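Putative polyketide cyclase SMa1630 (Sinorhizobium meliloti 1021, PDB 4U13) is of unproven function but probably acts as a polyketide cyclase. Local coordinates at residues 28-34 and 102-106; 33-37 and 48-52; 56-60 and 82-86. All blocks are in the same frame, centred on the assembly; numbering follows the deposited sequence.

Overall arrangement
Followed from the N terminus, the chain places its contacts on one curved sheet, the helix that packs against it and a loop that follows strand 74-82. Segment 28-34 opens interaction 1, the longest closure, which ends only when strand 102-108 returns beside strand 33-37. Interaction 3 lies wholly within that span, whereas interaction 2 opens from its first segment, sharing Ala33 and Val34, and closes a short loop through strand 40-43 to helix 44-59. Interaction 3 follows in series: it takes the C-terminal end of that helix to the loop. Interactions 1 and 2 touch through Phe29, Val35 and Ile48, whereas interaction 3 lies about 24 Å, centre to centre, from interaction 1, beyond the chain's centre.

Interaction 1 (28-34 and 102-106); sequences TFAPDAV and RIARL
Ile103, Val34 and Phe29 set the register of this parallel strand pairing. Phe29 lies beside Ile103 (CA-CA 4.6 Å), and Ile103 bonds to the residues flanking Phe29: Ile103 N gives to Thr28 O at 3.1 Å and Ile103 O takes Ala30 N at 2.8 Å. The Phe29 ring (chi1 m, chi2 -88°) and Ile103 (m, t) share a face, CE1 of Phe29 lying 3.8 Å from CG2 of Ile103, and helix 8-19 packs there through Tyr13 and Ile9. A type I turn from Ala30 to Ala33, closed by Ala33 N to Ala30 O at 3.1 Å, then takes the chain round a corner. On the other strand Ala104 and Arg105 together pair with Thr97 of strand 90-99, a classic beta bulge; the chain turns a corner at Ala104 too, so the two strands bend at matching places within the mixed, curved sheet of the NTF2-like fold. Beyond the bend the roles are exchanged, and Val34 bonds to the neighbours of Arg105 (CA-CA 4.8 Å). Val34 N gives to Ala104 O at 3.2 Å, and Val34 O accepts Leu106 N at 2.9 Å. Val34 (chi1 t) and Arg105 (chi1 and chi2 t) share a face, with Val34 CG1 over the guanidinium, 4.4 Å from NH2 of Arg105.

Interaction 2 (33-37 and 48-52); sequences AVVED and ILRWW
This is a buried helix-on-sheet packing, in which helix 44-59 lies against one face of the curved sheet at strand 33-37. Strand 40-43, its connections and the first turn of helix 44-59 separate the two segments in sequence, and they run in broadly the same direction: the short axes approach to 9.8 Å and cross at 31°. The general principle of such packing, alternation on the strand meeting periodicity on the helix, is easily followed here. Residues 33-37 are extended, so Ala33, Val35 and Asp37 point their CA-CB bonds toward the helix while Val34 and Glu36 point away. From the helix, Ile48 and Trp51, three residues apart, reply. The nearest backbone approach is Val35 CA to Ile48 CA, 6.7 Å. Ile48 (chi1 m, chi2 t) reaches Ala33 CB with its CD1 at 4.0 Å and Val35 CG2 with its CG1 at 3.8 Å; Phe29 packs against both Val35 and Ile48. Val35 (chi1 t) sets its CG1 over the indole of Trp51 (chi1 t, chi2 77°), 3.8 Å from the centroid of the six-membered ring and 7° off its normal, a well-centred CH-pi contact. The ring of His42, on the intervening strand, also meets that of Trp51. In NTF2-like folds the space between sheet and helices commonly holds the pocket, although no ligand site is established here. At the C-terminal end of the strand segment, Trp51 NE1 donates to Asp37 OD2 at 3.1 Å (157°), with Asp37 at chi1 t. The contact thus passes from aliphatic packing to a polar finish: the indole keeps its face on Val35 while its NH is satisfied by a carboxylate.

Interaction 3 (56-60 and 82-86); sequences KKAAS and SGRFP
The helix arrives at Lys56, whose carbonyl O accepts Ser60 N at 2.8 Å in the final turn. Lys57 points its CA-CB bond away, yet Arg84 NH1 makes a weak hydrogen bond to Lys57 O, 3.4 Å. Ala59, nearest to Arg84 (CA-CA 4.7 Å), makes the firm backbone bond: its O accepts Arg84 N at 3.0 Å (162°), and its CB lies 4.0 Å from CD2 of Phe85 (chi1 p). A CB on Gly83 would lie 2.9 Å from that same Ala59 O, a clash that the missing side chain avoids. Ser60 leaves the helix with positive phi (46/49), and its OG (chi1 m) takes a second weak bond, 3.4 Å, from Arg84 NH1. An inverse gamma turn is built round Arg84 (-87/85), with a weak Phe85 N to Gly83 O bond of 3.2 Å; the Arg84 side chain (t, t, p) curls back over the helix end. Carbonyls of the last helical turn thus meet a firmly bound backbone NH and a weakly held guanidinium, whose positive charge suits the partial negative charge of a helix C-terminal end.

Interaction 1 (28-34 and 102-106)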
loop_
_atom_site.group_PDB
_atom_site.type_symbol
_atom_site.label_atom_id
_atom_site.label_comp_id
_atom_site.label_asym_id
_atom_site.label_seq_id
_atom_site.Cartn_x
_atom_site.Cartn_y
_atom_site.Cartn_z
ATOM N N THR A 28 7.091 11.972 -9.352
ATOM C CA THR A 28 7.477 12.095 -7.954
ATOM C C THR A 28 8.828 12.793 -7.752
ATOM O O THR A 28 9.045 13.458 -6.740
ATOM C CB THR A 28 7.447 10.689 -7.330
ATOM O OG1 THR A 28 6.150 10.445 -6.807
ATOM C CG2 THR A 28 8.385 10.522 -6.248
ATOM N N PHE A 29 9.729 12.657 -8.720
ATOM C CA PHE A 29 11.089 13.193 -8.670
ATOM C C PHE A 29 11.298 14.469 -9.446
ATOM O O PHE A 29 10.687 14.675 -10.467
ATOM C CB PHE A 29 12.019 12.195 -9.281
ATOM C CG PHE A 29 12.187 10.970 -8.475
ATOM C CD1 PHE A 29 13.171 10.923 -7.476
ATOM C CD2 PHE A 29 11.403 9.849 -8.714
ATOM C CE1 PHE A 29 13.376 9.775 -6.733
ATOM C CE2 PHE A 29 11.596 8.695 -7.963
ATOM C CZ PHE A 29 12.578 8.661 -6.963
ATOM N N ALA A 30 12.196 15.311 -8.949
ATOM C CA ALA A 30 12.607 16.534 -9.634
ATOM C C ALA A 30 13.310 16.111 -10.897
ATOM O O ALA A 30 13.877 15.030 -10.928
ATOM C CB ALA A 30 13.581 17.317 -8.759
ATOM N N PRO A 31 13.307 16.958 -11.934
ATOM C CA PRO A 31 13.995 16.561 -13.180
ATOM C C PRO A 31 15.508 16.252 -12.985
ATOM O O PRO A 31 16.069 15.345 -13.651
ATOM C CB PRO A 31 13.794 17.784 -14.088
ATOM C CG PRO A 31 12.657 18.556 -13.487
ATOM C CD PRO A 31 12.742 18.317 -12.016
ATOM N N ASP A 32 16.127 17.001 -12.064
ATOM C CA ASP A 32 17.543 16.905 -11.746
ATOM C C ASP A 32 17.853 15.879 -10.620
ATOM O O ASP A 32 18.946 15.875 -10.061
ATOM C CB ASP A 32 18.022 18.297 -11.314
ATOM N N ALA A 33 16.932 14.964 -10.324
ATOM C CA ALA A 33 17.014 14.178 -9.082
ATOM C C ALA A 33 18.052 13.067 -9.162
ATOM O O ALA A 33 18.419 12.623 -10.243
ATOM C CB ALA A 33 15.674 13.565 -8.758
ATOM N N VAL A 34 18.508 12.618 -7.995
ATOM C CA VAL A 34 19.442 11.511 -7.884
ATOM C C VAL A 34 18.925 10.438 -6.931
ATOM O O VAL A 34 18.407 10.739 -5.873
ATOM C CB VAL A 34 20.783 11.949 -7.276
ATOM C CG1 VAL A 34 21.738 10.753 -7.157
ATOM C CG2 VAL A 34 21.405 13.030 -8.114
ATOM N N ARG A 102 8.864 18.028 -4.545
ATOM C CA ARG A 102 9.391 16.895 -5.294
ATOM C C ARG A 102 10.554 16.287 -4.558
ATOM O O ARG A 102 11.064 16.829 -3.604
ATOM C CB ARG A 102 9.907 17.315 -6.672
ATOM C CG ARG A 102 8.867 17.888 -7.617
ATOM C CD ARG A 102 8.345 16.884 -8.634
ATOM N NE ARG A 102 6.947 17.160 -8.960
ATOM C CZ ARG A 102 6.388 17.049 -10.166
ATOM N NH1 ARG A 102 7.090 16.657 -11.227
ATOM N NH2 ARG A 102 5.097 17.332 -10.303
ATOM N N ILE A 103 11.007 15.148 -5.031
ATOM C CA ILE A 103 12.175 14.543 -4.436
ATOM C C ILE A 103 13.406 14.962 -5.231
ATOM O O ILE A 103 13.451 14.757 -6.464
ATOM C CB ILE A 103 11.986 13.014 -4.378
ATOM C CG1 ILE A 103 10.812 12.690 -3.459
ATOM C CG2 ILE A 103 13.235 12.287 -3.908
ATOM C CD1 ILE A 103 10.314 11.289 -3.674
ATOM N N ALA A 104 14.393 15.543 -4.534
ATOM C CA ALA A 104 15.654 15.943 -5.171
ATOM C C ALA A 104 16.676 14.875 -5.020
ATOM O O ALA A 104 17.579 14.777 -5.832
ATOM C CB ALA A 104 16.178 17.205 -4.548
ATOM N N ARG A 105 16.528 14.045 -3.995
ATOM C CA ARG A 105 17.498 12.992 -3.760
ATOM C C ARG A 105 16.921 11.866 -2.905
ATOM O O ARG A 105 16.122 12.094 -2.017
ATOM C CB ARG A 105 18.736 13.556 -3.070
ATOM C CG ARG A 105 19.857 12.538 -2.957
ATOM C CD ARG A 105 20.991 12.939 -2.013
ATOM N NE ARG A 105 22.155 13.370 -2.783
ATOM C CZ ARG A 105 23.134 12.583 -3.237
ATOM N NH1 ARG A 105 24.116 13.134 -3.957
ATOM N NH2 ARG A 105 23.159 11.273 -2.983
ATOM N N LEU A 106 17.337 10.640 -3.196
ATOM C CA LEU A 106 16.944 9.492 -2.426
ATOM C C LEU A 106 18.142 8.589 -2.318
ATOM O O LEU A 106 18.598 8.136 -3.316
ATOM C CB LEU A 106 15.823 8.754 -3.148
ATOM C CG LEU A 106 15.535 7.373 -2.558
ATOM C CD1 LEU A 106 15.266 7.458 -1.074
ATOM C CD2 LEU A 106 14.365 6.680 -3.229
#

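Interaction 2 (33-37 and 48-52)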
loop_
_atom_site.group_PDB
_atom_site.type_symbol
_atom_site.label_atom_id
_atom_site.label_comp_id
_atom_site.label_asym_id
_atom_site.label_seq_id
_atom_site.Cartn_x
_atom_site.Cartn_y
_atom_site.Cartn_z
ATOM N N ALA A 33 16.932 14.964 -10.324
ATOM C CA ALA A 33 17.014 14.178 -9.082
ATOM C C ALA A 33 18.052 13.067 -9.162
ATOM O O ALA A 33 18.419 12.623 -10.243
ATOM C CB ALA A 33 15.674 13.565 -8.758
ATOM N N VAL A 34 18.508 12.618 -7.995
ATOM C CA VAL A 34 19.442 11.511 -7.884
ATOM C C VAL A 34 18.925 10.438 -6.931
ATOM O O VAL A 34 18.407 10.739 -5.873
ATOM C CB VAL A 34 20.783 11.949 -7.276
ATOM C CG1 VAL A 34 21.738 10.753 -7.157
ATOM C CG2 VAL A 34 21.405 13.030 -8.114
ATOM N N VAL A 35 19.135 9.192 -7.331
ATOM C CA VAL A 35 18.955 8.026 -6.521
ATOM C C VAL A 35 20.301 7.312 -6.442
ATOM O O VAL A 35 20.915 7.019 -7.505
ATOM C CB VAL A 35 17.961 7.065 -7.165
ATOM C CG1 VAL A 35 17.978 5.715 -6.459
ATOM C CG2 VAL A 35 16.572 7.673 -7.155
ATOM N N GLU A 36 20.749 7.055 -5.196
ATOM C CA GLU A 36 21.858 6.161 -4.907
ATOM C C GLU A 36 21.374 4.870 -4.261
ATOM O O GLU A 36 20.746 4.904 -3.226
ATOM C CB GLU A 36 22.843 6.869 -4.000
ATOM C CG GLU A 36 23.148 8.278 -4.475
ATOM N N ASP A 37 21.684 3.729 -4.871
ATOM C CA ASP A 37 21.228 2.409 -4.388
ATOM C C ASP A 37 22.175 1.330 -4.874
ATOM O O ASP A 37 22.671 1.417 -5.993
ATOM C CB ASP A 37 19.821 2.100 -4.970
ATOM C CG ASP A 37 19.226 0.700 -4.518
ATOM O OD1 ASP A 37 19.110 0.380 -3.285
ATOM O OD2 ASP A 37 18.843 -0.097 -5.426
ATOM N N ILE A 48 16.435 7.044 -13.384
ATOM C CA ILE A 48 15.718 6.580 -12.246
ATOM C C ILE A 48 14.651 5.546 -12.663
ATOM O O ILE A 48 14.474 4.476 -12.010
ATOM C CB ILE A 48 15.140 7.766 -11.478
ATOM C CG1 ILE A 48 16.262 8.559 -10.790
ATOM C CG2 ILE A 48 14.195 7.290 -10.404
ATOM C CD1 ILE A 48 15.817 9.892 -10.229
ATOM N N LEU A 49 13.924 5.847 -13.734
ATOM C CA LEU A 49 12.933 4.896 -14.219
ATOM C C LEU A 49 13.570 3.581 -14.623
ATOM O O LEU A 49 12.981 2.501 -14.444
ATOM C CB LEU A 49 12.139 5.465 -15.390
ATOM C CG LEU A 49 10.915 6.318 -15.084
ATOM C CD1 LEU A 49 10.397 6.926 -16.368
ATOM C CD2 LEU A 49 9.811 5.485 -14.441
ATOM N N ARG A 50 14.751 3.661 -15.230
ATOM C CA ARG A 50 15.444 2.440 -15.683
ATOM C C ARG A 50 15.772 1.609 -14.485
ATOM O O ARG A 50 15.567 0.409 -14.474
ATOM C CB ARG A 50 16.721 2.753 -16.479
ATOM C CG ARG A 50 16.419 3.287 -17.892
ATOM C CD ARG A 50 17.602 3.249 -18.862
ATOM N NE ARG A 50 18.844 3.767 -18.310
ATOM C CZ ARG A 50 20.038 3.625 -18.875
ATOM N NH1 ARG A 50 21.110 4.133 -18.257
ATOM N NH2 ARG A 50 20.171 2.979 -20.040
ATOM N N TRP A 51 16.240 2.294 -13.460
ATOM C CA TRP A 51 16.649 1.663 -12.271
ATOM C C TRP A 51 15.473 0.952 -11.588
ATOM O O TRP A 51 15.639 -0.205 -11.126
ATOM C CB TRP A 51 17.221 2.706 -11.353
ATOM C CG TRP A 51 17.240 2.276 -9.897
ATOM C CD1 TRP A 51 18.117 1.410 -9.307
ATOM C CD2 TRP A 51 16.358 2.718 -8.880
ATOM N NE1 TRP A 51 17.818 1.276 -7.960
ATOM C CE2 TRP A 51 16.743 2.070 -7.671
ATOM C CE3 TRP A 51 15.261 3.585 -8.862
ATOM C CZ2 TRP A 51 16.089 2.299 -6.452
ATOM C CZ3 TRP A 51 14.572 3.781 -7.646
ATOM C CH2 TRP A 51 14.995 3.147 -6.465
ATOM N N TRP A 52 14.327 1.648 -11.514
ATOM C CA TRP A 52 13.129 1.141 -10.859
ATOM C C TRP A 52 12.554 -0.079 -11.599
ATOM O O TRP A 52 12.180 -1.104 -10.988
ATOM C CB TRP A 52 12.114 2.281 -10.742
ATOM C CG TRP A 52 10.833 1.920 -10.085
ATOM C CD1 TRP A 52 10.613 1.733 -8.762
ATOM C CD2 TRP A 52 9.568 1.778 -10.720
ATOM N NE1 TRP A 52 9.303 1.441 -8.536
ATOM C CE2 TRP A 52 8.632 1.461 -9.717
ATOM C CE3 TRP A 52 9.134 1.865 -12.056
ATOM C CZ2 TRP A 52 7.280 1.229 -9.999
ATOM C CZ3 TRP A 52 7.801 1.625 -12.337
ATOM C CH2 TRP A 52 6.879 1.326 -11.301
#

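Interaction 3 (56-60 and 82-86)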
loop_
_atom_site.group_PDB
_atom_site.type_symbol
_atom_site.label_atom_id
_atom_site.label_comp_id
_atom_site.label_asym_id
_atom_site.label_seq_id
_atom_site.Cartn_x
_atom_site.Cartn_y
_atom_site.Cartn_z
ATOM N N LYS A 56 12.444 -4.121 -10.180
ATOM C CA LYS A 56 11.180 -4.847 -10.136
ATOM C C LYS A 56 11.291 -6.175 -10.836
ATOM O O LYS A 56 10.813 -7.180 -10.313
ATOM C CB LYS A 56 10.106 -4.029 -10.827
ATOM C CG LYS A 56 9.711 -2.786 -10.064
ATOM C CD LYS A 56 8.508 -3.070 -9.218
ATOM C CE LYS A 56 8.081 -1.848 -8.409
ATOM N NZ LYS A 56 7.434 -2.395 -7.192
ATOM N N LYS A 57 11.902 -6.194 -12.018
ATOM C CA LYS A 57 12.126 -7.469 -12.754
ATOM C C LYS A 57 13.043 -8.404 -11.987
ATOM O O LYS A 57 12.799 -9.601 -11.953
ATOM C CB LYS A 57 12.784 -7.288 -14.143
ATOM C CG LYS A 57 12.356 -6.059 -14.936
ATOM C CD LYS A 57 11.033 -6.218 -15.663
ATOM C CE LYS A 57 11.083 -5.481 -17.009
ATOM N NZ LYS A 57 9.741 -5.208 -17.606
ATOM N N ALA A 58 14.139 -7.851 -11.451
ATOM C CA ALA A 58 15.132 -8.612 -10.708
ATOM C C ALA A 58 14.499 -9.291 -9.503
ATOM O O ALA A 58 14.729 -10.485 -9.315
ATOM C CB ALA A 58 16.270 -7.724 -10.237
ATOM N N ALA A 59 13.697 -8.575 -8.706
ATOM C CA ALA A 59 13.264 -9.189 -7.452
ATOM C C ALA A 59 11.761 -9.237 -7.129
ATOM O O ALA A 59 11.381 -9.904 -6.136
ATOM C CB ALA A 59 14.028 -8.583 -6.304
ATOM N N SER A 60 10.908 -8.563 -7.925
ATOM C CA SER A 60 9.462 -8.443 -7.607
ATOM C C SER A 60 9.249 -8.081 -6.123
ATOM O O SER A 60 8.489 -8.729 -5.401
ATOM C CB SER A 60 8.771 -9.774 -7.902
ATOM O OG SER A 60 8.966 -10.171 -9.254
ATOM N N SER A 82 11.216 -7.037 0.863
ATOM C CA SER A 82 10.929 -8.433 0.860
ATOM C C SER A 82 10.886 -8.839 -0.602
ATOM O O SER A 82 10.304 -8.122 -1.413
ATOM C CB SER A 82 9.540 -8.572 1.504
ATOM O OG SER A 82 9.265 -9.904 1.834
ATOM N N GLY A 83 11.450 -9.994 -0.951
ATOM C CA GLY A 83 11.321 -10.499 -2.348
ATOM C C GLY A 83 12.243 -11.645 -2.728
ATOM O O GLY A 83 12.816 -12.308 -1.859
ATOM N N ARG A 84 12.365 -11.859 -4.029
ATOM C CA ARG A 84 13.201 -12.900 -4.609
ATOM C C ARG A 84 14.639 -12.334 -4.787
ATOM O O ARG A 84 15.022 -11.857 -5.850
ATOM C CB ARG A 84 12.597 -13.426 -5.943
ATOM C CG ARG A 84 13.367 -14.598 -6.597
ATOM C CD ARG A 84 12.963 -14.985 -8.058
ATOM N NE ARG A 84 12.807 -13.808 -8.955
ATOM C CZ ARG A 84 11.676 -13.095 -9.133
ATOM N NH1 ARG A 84 11.668 -12.035 -9.947
ATOM N NH2 ARG A 84 10.543 -13.426 -8.500
ATOM N N PHE A 85 15.417 -12.408 -3.715
ATOM C CA PHE A 85 16.792 -11.932 -3.693
ATOM C C PHE A 85 17.455 -12.522 -2.456
ATOM O O PHE A 85 16.767 -12.854 -1.475
ATOM C CB PHE A 85 16.869 -10.386 -3.708
ATOM C CG PHE A 85 16.283 -9.686 -2.455
ATOM C CD1 PHE A 85 17.046 -9.509 -1.279
ATOM C CD2 PHE A 85 14.993 -9.156 -2.489
ATOM C CE1 PHE A 85 16.496 -8.866 -0.177
ATOM C CE2 PHE A 85 14.457 -8.518 -1.395
ATOM C CZ PHE A 85 15.187 -8.373 -0.253
ATOM N N PRO A 86 18.788 -12.622 -2.469
ATOM C CA PRO A 86 19.477 -13.332 -1.388
ATOM C C PRO A 86 19.330 -12.609 -0.090
ATOM O O PRO A 86 19.574 -11.395 -0.019
ATOM C CB PRO A 86 20.961 -13.308 -1.830
ATOM C CG PRO A 86 20.957 -13.025 -3.327
ATOM C CD PRO A 86 19.709 -12.186 -3.549
#